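Local coordinates for TRAP dicarboxylate ABC transporter, substrate-binding protein (Roseobacter denitrificans, PDB 4OVQ) that binds beta-D-glucuronate in the periplasm and, as in other TRAP solute-binding proteins, probably delivers it to a membrane transporter, at residues T39-K44 with Q259-Y264; G129-G134 with I238-F243; S147-E152 with G222-S227. One frame throughout, in Å; residues are numbered along the deposited sequence.

Contact 1. Residues T39-K44 with Q259-Y264; sequences TVAMDK and QESALY
Ser261 and Ala41 meet where helices 37-52 and 248-282 come together, two small residues side by side. The N-to-C directions of 39-44 and 259-264 run at 155°, nearly antiparallel, and the axes approach to 8.6 Å, with the CA atoms of Ala41 and Ser261 at the nearest point. Here the packing is tight: the Ala41 methyl CB lies 3.8 Å from Ser261 O, and Ser261 OG donates a 2.7 Å hydrogen bond to Ala41 O. The hydroxyl reaches across because OG is turned anti to its own nitrogen (chi1 165°), and it meets the carbonyl from above its plane, 57° out of it. Tyr141 of strand 135-141 closes this buried side, touching Ala41 and sharing a second hydrogen bond with Ser261 OG.

The other flank is looser and partly open to solvent. The Tyr264 ring leans over helix 37-52, with CE2 3.8 Å from Val40 CG1, while Lys44, crossing the tyrosine at about a right angle, lays CG 4.0 Å from Tyr264 CD2. The lysine chain, bent at chi2 and chi3, brings CB and CG to the CD2 side of the ring while NZ forms a salt bridge with Glu47. The chemistry thus divides the interface in two: a buried hydroxyl gripped by a carbonyl and a tyrosine sits at the closest approach, whereas the partly exposed flank relies on apolar contact with carbon atoms, even those of a charged residue.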
ATOM      1  N   THR A  39      -1.606  12.289  -3.394  1.00 12.46           N
ATOM      2  CA  THR A  39      -1.849  13.574  -2.840  1.00 11.62           C
ATOM      3  C   THR A  39      -2.787  14.397  -3.733  1.00 10.44           C
ATOM      4  O   THR A  39      -3.811  14.908  -3.295  1.00 11.77           O
ATOM      5  CB  THR A  39      -0.503  14.281  -2.664  1.00 11.53           C
ATOM      6  OG1 THR A  39       0.326  13.481  -1.784  1.00 12.31           O
ATOM      7  CG2 THR A  39      -0.695  15.606  -2.083  1.00 14.06           C
ATOM      8  N   VAL A  40      -2.413  14.472  -4.996  1.00 12.98           N
ATOM      9  CA  VAL A  40      -3.173  15.244  -5.993  1.00 11.03           C
ATOM     10  C   VAL A  40      -4.561  14.622  -6.108  1.00 11.03           C
ATOM     11  O   VAL A  40      -5.596  15.328  -6.163  1.00 11.30           O
ATOM     12  CB  VAL A  40      -2.449  15.209  -7.312  1.00 12.30           C
ATOM     13  CG1 VAL A  40      -3.299  15.860  -8.406  1.00 15.88           C
ATOM     14  CG2 VAL A  40      -1.111  15.947  -7.206  1.00 14.26           C
ATOM     15  N   ALA A  41      -4.615  13.302  -6.077  1.00 12.35           N
ATOM     16  CA  ALA A  41      -5.908  12.606  -6.214  1.00 10.47           C
ATOM     17  C   ALA A  41      -6.815  12.770  -4.982  1.00 10.13           C
ATOM     18  O   ALA A  41      -8.036  12.834  -5.129  1.00  8.24           O
ATOM     19  CB  ALA A  41      -5.701  11.118  -6.538  1.00 11.61           C
HETATM   20  N   MSE A  42      -6.253  12.778  -3.772  1.00  9.26           N
HETATM   21  CA  MSE A  42      -7.080  13.031  -2.619  1.00  8.06           C
HETATM   22  C   MSE A  42      -7.590  14.478  -2.590  1.00  9.79           C
HETATM   23  O   MSE A  42      -8.690  14.727  -2.113  1.00  8.72           O
HETATM   24  CB  MSE A  42      -6.324  12.646  -1.308  1.00  8.14           C
HETATM   25  CG  MSE A  42      -6.114  11.141  -1.147  1.00  7.66           C
HETATM   26 SE   MSE A  42      -7.799  10.166  -0.965  1.00 13.16          SE
HETATM   27  CE  MSE A  42      -8.135  10.655   0.903  1.00  8.07           C
ATOM     28  N   ASP A  43      -6.777  15.413  -3.069  1.00 11.63           N
ATOM     29  CA  ASP A  43      -7.254  16.792  -3.242  1.00 11.82           C
ATOM     30  C   ASP A  43      -8.442  16.778  -4.191  1.00  9.18           C
ATOM     31  O   ASP A  43      -9.456  17.446  -3.959  1.00 10.64           O
ATOM     32  CB  ASP A  43      -6.137  17.734  -3.748  1.00 11.02           C
ATOM     33  CG  ASP A  43      -5.163  18.131  -2.645  1.00 17.13           C
ATOM     34  OD1 ASP A  43      -5.575  18.049  -1.470  1.00 15.75           O
ATOM     35  OD2 ASP A  43      -4.012  18.495  -2.973  1.00 22.26           O
ATOM     36  N   LYS A  44      -8.332  15.986  -5.236  1.00  9.18           N
ATOM     37  CA  LYS A  44      -9.424  15.881  -6.197  1.00  8.56           C
ATOM     38  C   LYS A  44     -10.679  15.250  -5.585  1.00  8.27           C
ATOM     39  O   LYS A  44     -11.820  15.677  -5.869  1.00  8.35           O
ATOM     40  CB  LYS A  44      -8.962  15.132  -7.445  1.00  9.66           C
ATOM     41  CG  LYS A  44     -10.020  15.124  -8.582  1.00  8.94           C
ATOM     42  CD  LYS A  44     -10.406  16.541  -9.092  1.00 11.65           C
ATOM     43  CE  LYS A  44      -9.192  17.345  -9.544  1.00 15.91           C
ATOM     44  NZ  LYS A  44      -9.562  18.615 -10.303  1.00 23.15           N
ATOM     45  N   GLN A 259     -14.652   7.216  -6.647  0.52  9.80           N
ATOM     46  CA  GLN A 259     -14.347   6.452  -7.851  0.52  9.99           C
ATOM     47  C   GLN A 259     -13.639   7.300  -8.925  0.52  9.66           C
ATOM     48  O   GLN A 259     -12.686   6.855  -9.545  0.52 11.27           O
ATOM     49  CB  GLN A 259     -15.616   5.795  -8.398  0.52 12.38           C
ATOM     50  CG  GLN A 259     -16.191   4.702  -7.499  0.52 17.38           C
ATOM     51  CD  GLN A 259     -17.585   4.252  -7.901  0.52 14.54           C
ATOM     52  OE1 GLN A 259     -18.187   4.789  -8.830  0.52 23.86           O
ATOM     53  NE2 GLN A 259     -18.097   3.257  -7.207  0.52 21.44           N
ATOM     54  N   GLU A 260     -14.109   8.524  -9.126  1.00 10.45           N
ATOM     55  CA  GLU A 260     -13.523   9.420 -10.099  1.00 11.75           C
ATOM     56  C   GLU A 260     -12.112   9.880  -9.670  1.00  9.49           C
ATOM     57  O   GLU A 260     -11.197   9.954 -10.483  1.00 11.90           O
ATOM     58  CB  GLU A 260     -14.484  10.570 -10.367  1.00 11.62           C
ATOM     59  CG  GLU A 260     -15.727  10.096 -11.113  1.00 13.38           C
ATOM     60  CD  GLU A 260     -16.758  11.190 -11.353  1.00 19.07           C
ATOM     61  OE1 GLU A 260     -16.554  12.312 -10.876  1.00 16.04           O
ATOM     62  OE2 GLU A 260     -17.770  10.913 -12.041  1.00 19.45           O
ATOM     63  N   SER A 261     -11.925  10.165  -8.376  1.00  9.58           N
ATOM     64  CA  SER A 261     -10.610  10.439  -7.860  1.00  9.22           C
ATOM     65  C   SER A 261      -9.669   9.285  -8.149  1.00  9.15           C
ATOM     66  O   SER A 261      -8.534   9.473  -8.545  1.00  9.78           O
ATOM     67  CB  SER A 261     -10.703  10.644  -6.357  1.00 10.20           C
ATOM     68  OG  SER A 261      -9.449  10.586  -5.692  1.00 11.14           O
ATOM     69  N   ALA A 262     -10.164   8.054  -7.947  1.00  8.86           N
ATOM     70  CA  ALA A 262      -9.296   6.906  -8.174  1.00  8.80           C
ATOM     71  C   ALA A 262      -8.925   6.672  -9.634  1.00  9.39           C
ATOM     72  O   ALA A 262      -7.803   6.303  -9.915  1.00 11.49           O
ATOM     73  CB  ALA A 262      -9.872   5.654  -7.530  1.00 11.76           C
ATOM     74  N   LEU A 263      -9.863   6.891 -10.557  1.00  9.83           N
ATOM     75  CA  LEU A 263      -9.491   6.811 -11.970  1.00 11.82           C
ATOM     76  C   LEU A 263      -8.419   7.850 -12.320  1.00 11.18           C
ATOM     77  O   LEU A 263      -7.467   7.559 -13.027  1.00 13.26           O
ATOM     78  CB  LEU A 263     -10.735   6.988 -12.835  1.00 12.81           C
ATOM     79  CG  LEU A 263     -11.760   5.858 -12.690  1.00 17.19           C
ATOM     80  CD1 LEU A 263     -12.942   6.118 -13.584  1.00 17.52           C
ATOM     81  CD2 LEU A 263     -11.158   4.476 -13.014  1.00 18.83           C
ATOM     82  N   TYR A 264      -8.528   9.053 -11.751  1.00 10.51           N
ATOM     83  CA  TYR A 264      -7.495  10.077 -11.952  1.00 10.21           C
ATOM     84  C   TYR A 264      -6.151   9.655 -11.339  1.00 10.18           C
ATOM     85  O   TYR A 264      -5.096   9.734 -11.964  1.00 12.02           O
ATOM     86  CB  TYR A 264      -8.015  11.386 -11.345  1.00 12.96           C
ATOM     87  CG  TYR A 264      -7.154  12.613 -11.517  1.00 14.43           C
ATOM     88  CD1 TYR A 264      -6.569  12.939 -12.743  1.00 19.95           C
ATOM     89  CD2 TYR A 264      -6.952  13.465 -10.443  1.00 14.03           C
ATOM     90  CE1 TYR A 264      -5.801  14.086 -12.876  1.00 19.38           C
ATOM     91  CE2 TYR A 264      -6.204  14.601 -10.571  1.00 11.62           C
ATOM     92  CZ  TYR A 264      -5.626  14.906 -11.777  1.00 17.61           C
ATOM     93  OH  TYR A 264      -4.874  16.064 -11.859  1.00 23.55           O
TER

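Contact 2. Residues G129-G134 with I238-F243; sequences GMAEKG and INIGTF
Gly134 O accepts a 3.1 Å hydrogen bond from Ile240 N, close to straight at 161° but arriving from above the carbonyl plane, so that the end of one helix meets the start of another. Gly134, with its positive phi, is the C' residue of a Schellman motif closing helix 121-132; a CB at these backbone angles would collide with the carbonyl oxygen of Lys133. Across from it, Ile240 begins helix 240-244, and its CB bond is directed toward 129-134. Its CG2 rests 3.8 Å from Gly134 CA, while CD1 extends along the other branch to the methyl of Ala131, the Ala131 CB to Ile240 CD1 distance being 3.5 Å.

Just before Ile240, Asn239 takes the N-cap position. With CG anti to the backbone N (chi1 171°), its OD1 swings back over the first turn and accepts from Thr242 N at 3.0 Å, in the carbonyl plane, and from Thr242 OG1 at 3.1 Å. The amide's other end, ND2, bonds Val77 O. A leucine in place of Asn239 would probably leave Thr242 N without its cap and Val77 O without this donor, letting the first turn fray.

The segments lead into or out of strands 135-141 and 234-239, neighbours in the five-stranded sheet. Two helix ends are thereby served by different means: glycine lets one chain turn and offer its carbonyl, and an asparagine amide caps the other.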
ATOM      1  N   GLY A 129     -15.079  -7.483   4.774  1.00 17.70           N
ATOM      2  CA  GLY A 129     -14.255  -7.680   5.951  1.00 16.88           C
ATOM      3  C   GLY A 129     -13.850  -6.338   6.529  1.00 16.15           C
ATOM      4  O   GLY A 129     -13.848  -6.130   7.734  1.00 18.06           O
HETATM    5  N   MSE A 130     -13.526  -5.400   5.655  1.00 17.29           N
HETATM    6  CA  MSE A 130     -13.139  -4.077   6.123  1.00 11.95           C
HETATM    7  C   MSE A 130     -14.301  -3.366   6.792  1.00 18.77           C
HETATM    8  O   MSE A 130     -14.167  -2.824   7.892  1.00 15.26           O
HETATM    9  CB  MSE A 130     -12.576  -3.244   4.959  1.00 10.89           C
HETATM   10  CG  MSE A 130     -11.156  -3.721   4.537  1.00 10.36           C
HETATM   11 SE   MSE A 130     -10.494  -2.631   3.057  1.00 18.48          SE
HETATM   12  CE  MSE A 130     -10.440  -0.924   3.997  1.00 19.38           C
ATOM     13  N   ALA A 131     -15.452  -3.371   6.121  1.00 20.98           N
ATOM     14  CA  ALA A 131     -16.640  -2.709   6.627  1.00 23.93           C
ATOM     15  C   ALA A 131     -16.996  -3.286   8.003  1.00 18.77           C
ATOM     16  O   ALA A 131     -17.365  -2.541   8.917  1.00 25.20           O
ATOM     17  CB  ALA A 131     -17.796  -2.880   5.632  1.00 24.34           C
ATOM     18  N   GLU A 132     -16.820  -4.606   8.132  1.00 28.13           N
ATOM     19  CA  GLU A 132     -16.953  -5.374   9.374  1.00 29.22           C
ATOM     20  C   GLU A 132     -16.097  -4.857  10.547  1.00 25.52           C
ATOM     21  O   GLU A 132     -16.492  -4.963  11.708  1.00 34.03           O
ATOM     22  CB  GLU A 132     -16.628  -6.853   9.074  1.00 33.70           C
ATOM     23  CG  GLU A 132     -16.215  -7.725  10.265  1.00 30.98           C
ATOM     24  CD  GLU A 132     -15.772  -9.136   9.841  1.00 37.15           C
ATOM     25  OE1 GLU A 132     -16.287  -9.649   8.822  1.00 40.85           O
ATOM     26  OE2 GLU A 132     -14.902  -9.732  10.520  1.00 42.17           O
ATOM     27  N   LYS A 133     -14.925  -4.304  10.239  1.00 21.82           N
ATOM     28  CA  LYS A 133     -14.076  -3.652  11.241  1.00 12.11           C
ATOM     29  C   LYS A 133     -14.173  -2.122  11.240  1.00 18.48           C
ATOM     30  O   LYS A 133     -13.277  -1.448  11.741  1.00 17.54           O
ATOM     31  CB  LYS A 133     -12.608  -4.052  11.036  1.00 13.29           C
ATOM     32  CG  LYS A 133     -12.335  -5.535  11.175  1.00 18.82           C
ATOM     33  CD  LYS A 133     -12.484  -6.029  12.614  1.00 19.86           C
ATOM     34  CE  LYS A 133     -12.383  -7.527  12.656  1.00 26.96           C
ATOM     35  NZ  LYS A 133     -11.813  -7.980  13.942  1.00 32.67           N
ATOM     36  N   GLY A 134     -15.248  -1.581  10.671  1.00 17.59           N
ATOM     37  CA  GLY A 134     -15.576  -0.180  10.821  1.00 16.43           C
ATOM     38  C   GLY A 134     -14.978   0.762   9.792  1.00 12.95           C
ATOM     39  O   GLY A 134     -15.052   1.982   9.931  1.00 16.32           O
ATOM     40  N   ILE A 238     -13.398   5.387   4.461  1.00  8.87           N
ATOM     41  CA  ILE A 238     -14.217   6.257   5.326  1.00 10.85           C
ATOM     42  C   ILE A 238     -14.682   5.459   6.544  1.00  8.87           C
ATOM     43  O   ILE A 238     -15.029   4.275   6.460  1.00 10.15           O
ATOM     44  CB  ILE A 238     -15.460   6.886   4.574  1.00 11.60           C
ATOM     45  CG1 ILE A 238     -16.166   7.960   5.428  1.00 10.79           C
ATOM     46  CG2 ILE A 238     -16.423   5.811   4.102  1.00 15.07           C
ATOM     47  CD1 ILE A 238     -17.165   8.825   4.662  1.00 12.18           C
ATOM     48  N   ASN A 239     -14.738   6.154   7.678  1.00 11.68           N
ATOM     49  CA  ASN A 239     -15.358   5.620   8.873  1.00 10.27           C
ATOM     50  C   ASN A 239     -16.790   5.207   8.547  1.00  9.76           C
ATOM     51  O   ASN A 239     -17.555   6.006   8.000  1.00 11.09           O
ATOM     52  CB  ASN A 239     -15.328   6.693   9.945  1.00 10.81           C
ATOM     53  CG  ASN A 239     -16.131   6.320  11.130  1.00 13.67           C
ATOM     54  OD1 ASN A 239     -17.326   6.649  11.218  1.00 14.97           O
ATOM     55  ND2 ASN A 239     -15.511   5.576  12.035  1.00 13.00           N
ATOM     56  N   ILE A 240     -17.158   3.965   8.848  1.00 12.44           N
ATOM     57  CA  ILE A 240     -18.439   3.457   8.365  1.00  8.42           C
ATOM     58  C   ILE A 240     -19.655   4.153   9.008  1.00 15.57           C
ATOM     59  O   ILE A 240     -20.697   4.281   8.371  1.00 20.11           O
ATOM     60  CB  ILE A 240     -18.541   1.929   8.457  1.00 20.52           C
ATOM     61  CG1 ILE A 240     -19.584   1.431   7.442  1.00 20.02           C
ATOM     62  CG2 ILE A 240     -18.855   1.526   9.865  1.00 24.59           C
ATOM     63  CD1 ILE A 240     -19.237   0.107   6.826  1.00 27.38           C
ATOM     64  N   GLY A 241     -19.537   4.596  10.256  1.00 14.58           N
ATOM     65  CA  GLY A 241     -20.639   5.309  10.888  1.00 18.00           C
ATOM     66  C   GLY A 241     -20.942   6.612  10.173  1.00 16.19           C
ATOM     67  O   GLY A 241     -22.095   6.948   9.920  1.00 16.87           O
ATOM     68  N   THR A 242     -19.884   7.352   9.866  1.00 16.38           N
ATOM     69  CA  THR A 242     -19.962   8.572   9.068  1.00 16.23           C
ATOM     70  C   THR A 242     -20.683   8.304   7.747  1.00 17.36           C
ATOM     71  O   THR A 242     -21.595   9.054   7.374  1.00 15.27           O
ATOM     72  CB  THR A 242     -18.538   9.144   8.755  1.00 16.00           C
ATOM     73  OG1 THR A 242     -17.855   9.458   9.977  1.00 18.72           O
ATOM     74  CG2 THR A 242     -18.604  10.408   7.901  1.00 10.40           C
ATOM     75  N   PHE A 243     -20.272   7.253   7.042  1.00 13.64           N
ATOM     76  CA  PHE A 243     -20.851   6.915   5.740  1.00 13.24           C
ATOM     77  C   PHE A 243     -22.309   6.503   5.856  1.00 14.20           C
ATOM     78  O   PHE A 243     -23.172   6.968   5.087  1.00 16.83           O
ATOM     79  CB  PHE A 243     -20.043   5.802   5.047  1.00 16.41           C
ATOM     80  CG  PHE A 243     -20.554   5.448   3.665  1.00 20.44           C
ATOM     81  CD1 PHE A 243     -20.271   6.252   2.583  1.00 16.71           C
ATOM     82  CD2 PHE A 243     -21.311   4.311   3.465  1.00 22.43           C
ATOM     83  CE1 PHE A 243     -20.736   5.934   1.316  1.00 20.03           C
ATOM     84  CE2 PHE A 243     -21.771   3.984   2.195  1.00 22.75           C
ATOM     85  CZ  PHE A 243     -21.481   4.809   1.126  1.00 19.63           C
TER

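Contact 3. Residues S147-E152 with G222-S227; sequences SFYNGE and GFYSLS
The Tyr224 ring receives Phe148 O over one face, displaced from the ring centre, with Leu226 CD2 in plane at its edge; the Phe223 ring instead has Asn150 O and Gly151 O at its edge. These rings belong to an antiparallel pair of strands, 146-150 and 223-230, at the middle of a four-stranded mixed sheet. Asn150 and Phe223 form a hydrogen-bonded pair: Asn150 N donates to Phe223 O at 3.0 Å, and Phe223 N returns a bond to Asn150 O at 2.9 Å. Tyr149 and Tyr224 follow as a non-hydrogen-bonded pair on the same face, with Tyr149 CD2 3.8 Å from Tyr224 CE2.

Both tyrosine hydroxyls are held beyond the pair, Tyr149 OH by His217 and Tyr224 OH by Asn207 O. Asn207 binds beta-D-glucuronate, and the Tyr149 side chain, which packs on Asn207, comes within about 6 Å of the bound sugar, consistent with a second-shell position. On the opposite face one water donates to Phe223 O and Ser225 OG, with only weak bonds to the other strand; Ser225 OG also hydrogen-bonds Asn288 OD1.

Toward the Ser227 end, past an inverse gamma turn centred on Leu226, a side chain joins in: Ser227 OG, placed between its own nitrogen and carbonyl carbon (chi1 47°), accepts from Phe148 N at 3.2 Å and also bonds His229 ND1. It sits 3.3 Å from Phe148 CD2, with Ser227 CB 3.7 Å from that same carbon.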
ATOM      1  N   SER A 147       9.622  -3.318  -4.536  1.00 11.44           N
ATOM      2  CA  SER A 147      10.892  -4.016  -4.731  1.00 14.94           C
ATOM      3  C   SER A 147      11.950  -3.558  -3.731  1.00 12.81           C
ATOM      4  O   SER A 147      11.857  -2.463  -3.177  1.00 13.04           O
ATOM      5  CB  SER A 147      11.428  -3.750  -6.130  1.00 12.33           C
ATOM      6  OG  SER A 147      10.597  -4.340  -7.113  1.00 15.05           O
ATOM      7  N   PHE A 148      12.974  -4.394  -3.537  1.00 13.19           N
ATOM      8  CA  PHE A 148      14.006  -4.132  -2.559  1.00 13.31           C
ATOM      9  C   PHE A 148      14.952  -3.024  -2.977  1.00 12.72           C
ATOM     10  O   PHE A 148      15.313  -2.883  -4.150  1.00 15.24           O
ATOM     11  CB  PHE A 148      14.866  -5.389  -2.313  1.00 11.52           C
ATOM     12  CG  PHE A 148      14.132  -6.509  -1.641  1.00 16.00           C
ATOM     13  CD1 PHE A 148      13.677  -6.369  -0.341  1.00 15.64           C
ATOM     14  CD2 PHE A 148      13.926  -7.722  -2.290  1.00 16.65           C
ATOM     15  CE1 PHE A 148      13.014  -7.408   0.283  1.00 17.24           C
ATOM     16  CE2 PHE A 148      13.271  -8.743  -1.670  1.00 18.62           C
ATOM     17  CZ  PHE A 148      12.802  -8.579  -0.374  1.00 15.47           C
ATOM     18  N   TYR A 149      15.416  -2.265  -1.999  1.00 12.29           N
ATOM     19  CA  TYR A 149      16.526  -1.363  -2.216  1.00 13.89           C
ATOM     20  C   TYR A 149      17.457  -1.331  -1.002  1.00 17.06           C
ATOM     21  O   TYR A 149      17.019  -1.495   0.132  1.00 11.71           O
ATOM     22  CB  TYR A 149      16.056   0.043  -2.577  1.00 16.48           C
ATOM     23  CG  TYR A 149      14.958   0.682  -1.733  1.00  9.42           C
ATOM     24  CD1 TYR A 149      15.259   1.456  -0.644  1.00  8.99           C
ATOM     25  CD2 TYR A 149      13.630   0.610  -2.133  1.00  9.81           C
ATOM     26  CE1 TYR A 149      14.271   2.110   0.077  1.00 10.19           C
ATOM     27  CE2 TYR A 149      12.617   1.244  -1.422  1.00  9.67           C
ATOM     28  CZ  TYR A 149      12.948   2.000  -0.314  1.00  9.74           C
ATOM     29  OH  TYR A 149      11.932   2.636   0.377  1.00 10.30           O
ATOM     30  N   ASN A 150      18.749  -1.119  -1.245  1.00 15.49           N
ATOM     31  CA  ASN A 150      19.728  -1.026  -0.172  1.00 13.29           C
ATOM     32  C   ASN A 150      20.964  -0.314  -0.693  1.00 15.72           C
ATOM     33  O   ASN A 150      21.078  -0.076  -1.893  1.00 16.86           O
ATOM     34  CB  ASN A 150      20.089  -2.395   0.398  1.00 17.25           C
ATOM     35  CG  ASN A 150      21.016  -3.182  -0.515  1.00 17.00           C
ATOM     36  OD1 ASN A 150      22.226  -3.248  -0.270  1.00 18.99           O
ATOM     37  ND2 ASN A 150      20.457  -3.780  -1.561  1.00 17.33           N
ATOM     38  N   GLY A 151      21.880   0.006   0.212  1.00 14.74           N
ATOM     39  CA  GLY A 151      23.028   0.824  -0.129  1.00 18.92           C
ATOM     40  C   GLY A 151      24.291   0.022  -0.400  1.00 22.19           C
ATOM     41  O   GLY A 151      25.277   0.577  -0.874  1.00 29.08           O
ATOM     42  N   GLU A 152      24.245  -1.281  -0.145  1.00 23.54           N
ATOM     43  CA  GLU A 152      25.455  -2.114  -0.172  1.00 23.67           C
ATOM     44  C   GLU A 152      25.665  -2.862  -1.494  1.00 24.29           C
ATOM     45  O   GLU A 152      26.750  -2.818  -2.086  1.00 26.53           O
ATOM     46  CB  GLU A 152      25.403  -3.120   0.985  1.00 22.82           C
ATOM     47  CG  GLU A 152      26.387  -4.299   0.903  1.00 31.16           C
ATOM     48  CD  GLU A 152      26.042  -5.400   1.921  1.00 35.88           C
ATOM     49  OE1 GLU A 152      25.037  -5.248   2.649  1.00 38.65           O
ATOM     50  OE2 GLU A 152      26.760  -6.420   1.992  1.00 36.67           O
ATOM     51  N   GLY A 222      21.260   3.277  -2.803  1.00 19.40           N
ATOM     52  CA  GLY A 222      21.280   3.410  -4.254  1.00 16.88           C
ATOM     53  C   GLY A 222      21.287   2.181  -5.144  1.00 19.16           C
ATOM     54  O   GLY A 222      21.546   2.309  -6.357  1.00 25.07           O
ATOM     55  N   PHE A 223      21.042   1.002  -4.584  1.00 16.73           N
ATOM     56  CA  PHE A 223      20.785  -0.193  -5.399  1.00 21.17           C
ATOM     57  C   PHE A 223      19.295  -0.524  -5.324  1.00 20.79           C
ATOM     58  O   PHE A 223      18.760  -0.717  -4.232  1.00 17.53           O
ATOM     59  CB  PHE A 223      21.586  -1.406  -4.905  1.00 19.90           C
ATOM     60  CG  PHE A 223      23.072  -1.266  -5.061  1.00 23.99           C
ATOM     61  CD1 PHE A 223      23.672  -1.492  -6.285  1.00 24.53           C
ATOM     62  CD2 PHE A 223      23.860  -0.926  -3.985  1.00 21.41           C
ATOM     63  CE1 PHE A 223      25.036  -1.366  -6.430  1.00 21.77           C
ATOM     64  CE2 PHE A 223      25.222  -0.802  -4.122  1.00 23.67           C
ATOM     65  CZ  PHE A 223      25.804  -1.018  -5.346  1.00 21.62           C
ATOM     66  N   TYR A 224      18.625  -0.604  -6.469  1.00 19.49           N
ATOM     67  CA  TYR A 224      17.206  -0.964  -6.512  1.00 16.15           C
ATOM     68  C   TYR A 224      17.086  -2.237  -7.340  1.00 21.54           C
ATOM     69  O   TYR A 224      17.527  -2.298  -8.502  1.00 23.48           O
ATOM     70  CB  TYR A 224      16.390   0.169  -7.122  1.00 17.05           C
ATOM     71  CG  TYR A 224      14.872   0.072  -7.005  1.00 17.03           C
ATOM     72  CD1 TYR A 224      14.125  -0.570  -7.983  1.00 16.66           C
ATOM     73  CD2 TYR A 224      14.189   0.689  -5.957  1.00 16.34           C
ATOM     74  CE1 TYR A 224      12.730  -0.632  -7.902  1.00 16.13           C
ATOM     75  CE2 TYR A 224      12.807   0.636  -5.856  1.00 19.13           C
ATOM     76  CZ  TYR A 224      12.078  -0.035  -6.831  1.00 16.39           C
ATOM     77  OH  TYR A 224      10.703  -0.075  -6.758  1.00 16.52           O
ATOM     78  N   SER A 225      16.520  -3.265  -6.731  1.00 18.30           N
ATOM     79  CA  SER A 225      16.428  -4.591  -7.330  1.00 17.16           C
ATOM     80  C   SER A 225      14.972  -4.971  -7.504  1.00 22.00           C
ATOM     81  O   SER A 225      14.237  -5.064  -6.524  1.00 17.97           O
ATOM     82  CB  SER A 225      17.131  -5.637  -6.444  1.00 16.20           C
ATOM     83  OG  SER A 225      18.516  -5.380  -6.300  1.00 18.95           O
ATOM     84  N   LEU A 226      14.574  -5.223  -8.752  1.00 21.26           N
ATOM     85  CA  LEU A 226      13.179  -5.419  -9.136  1.00 16.17           C
ATOM     86  C   LEU A 226      12.608  -6.786  -8.788  1.00 19.59           C
ATOM     87  O   LEU A 226      12.212  -7.567  -9.663  1.00 20.08           O
ATOM     88  CB  LEU A 226      12.986  -5.134 -10.632  1.00 19.37           C
ATOM     89  CG  LEU A 226      13.157  -3.650 -10.973  1.00 20.98           C
ATOM     90  CD1 LEU A 226      13.576  -3.421 -12.411  1.00 25.33           C
ATOM     91  CD2 LEU A 226      11.875  -2.878 -10.693  1.00 19.21           C
ATOM     92  N   SER A 227      12.533  -7.049  -7.488  1.00 13.83           N
ATOM     93  CA  SER A 227      11.933  -8.265  -6.961  1.00 17.88           C
ATOM     94  C   SER A 227      10.434  -8.262  -7.161  1.00 15.43           C
ATOM     95  O   SER A 227       9.827  -9.300  -7.335  1.00 20.26           O
ATOM     96  CB  SER A 227      12.246  -8.371  -5.465  1.00 22.04           C
ATOM     97  OG  SER A 227      11.984  -7.125  -4.827  1.00 16.58           O
TER
HETATM   98  O   HOH W   1       9.082  -2.165  -7.923  1.00 17.76           O
HETATM   99  O   HOH W   2      18.539  -3.724  -3.771  1.00 17.41           O

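Overall arrangement
From the N terminus the chain first passes 39-44 on helix 37-52, whose partner in contact 1 comes 215 residues later, on the long helix 248-282. Within that wide loop, 129-134 ends helix 121-132 and waits for 238-243, closing contact 2. Inside this second loop, 147-152 meets 222-227 in contact 3. The three are therefore concentric and none crosses another. Contact 1 packs two helices against strand 135-141; contact 2, about 20 Å away between centres, joins the turns at the ends of strands 135-141 and 234-239. Contact 3 pairs the two middle strands of the four-stranded sheet, its centre about 37 Å from that of contact 2 and across the middle of the chain. Strands 223-230 and 234-239, consecutive in sequence, carry the chain between sheets.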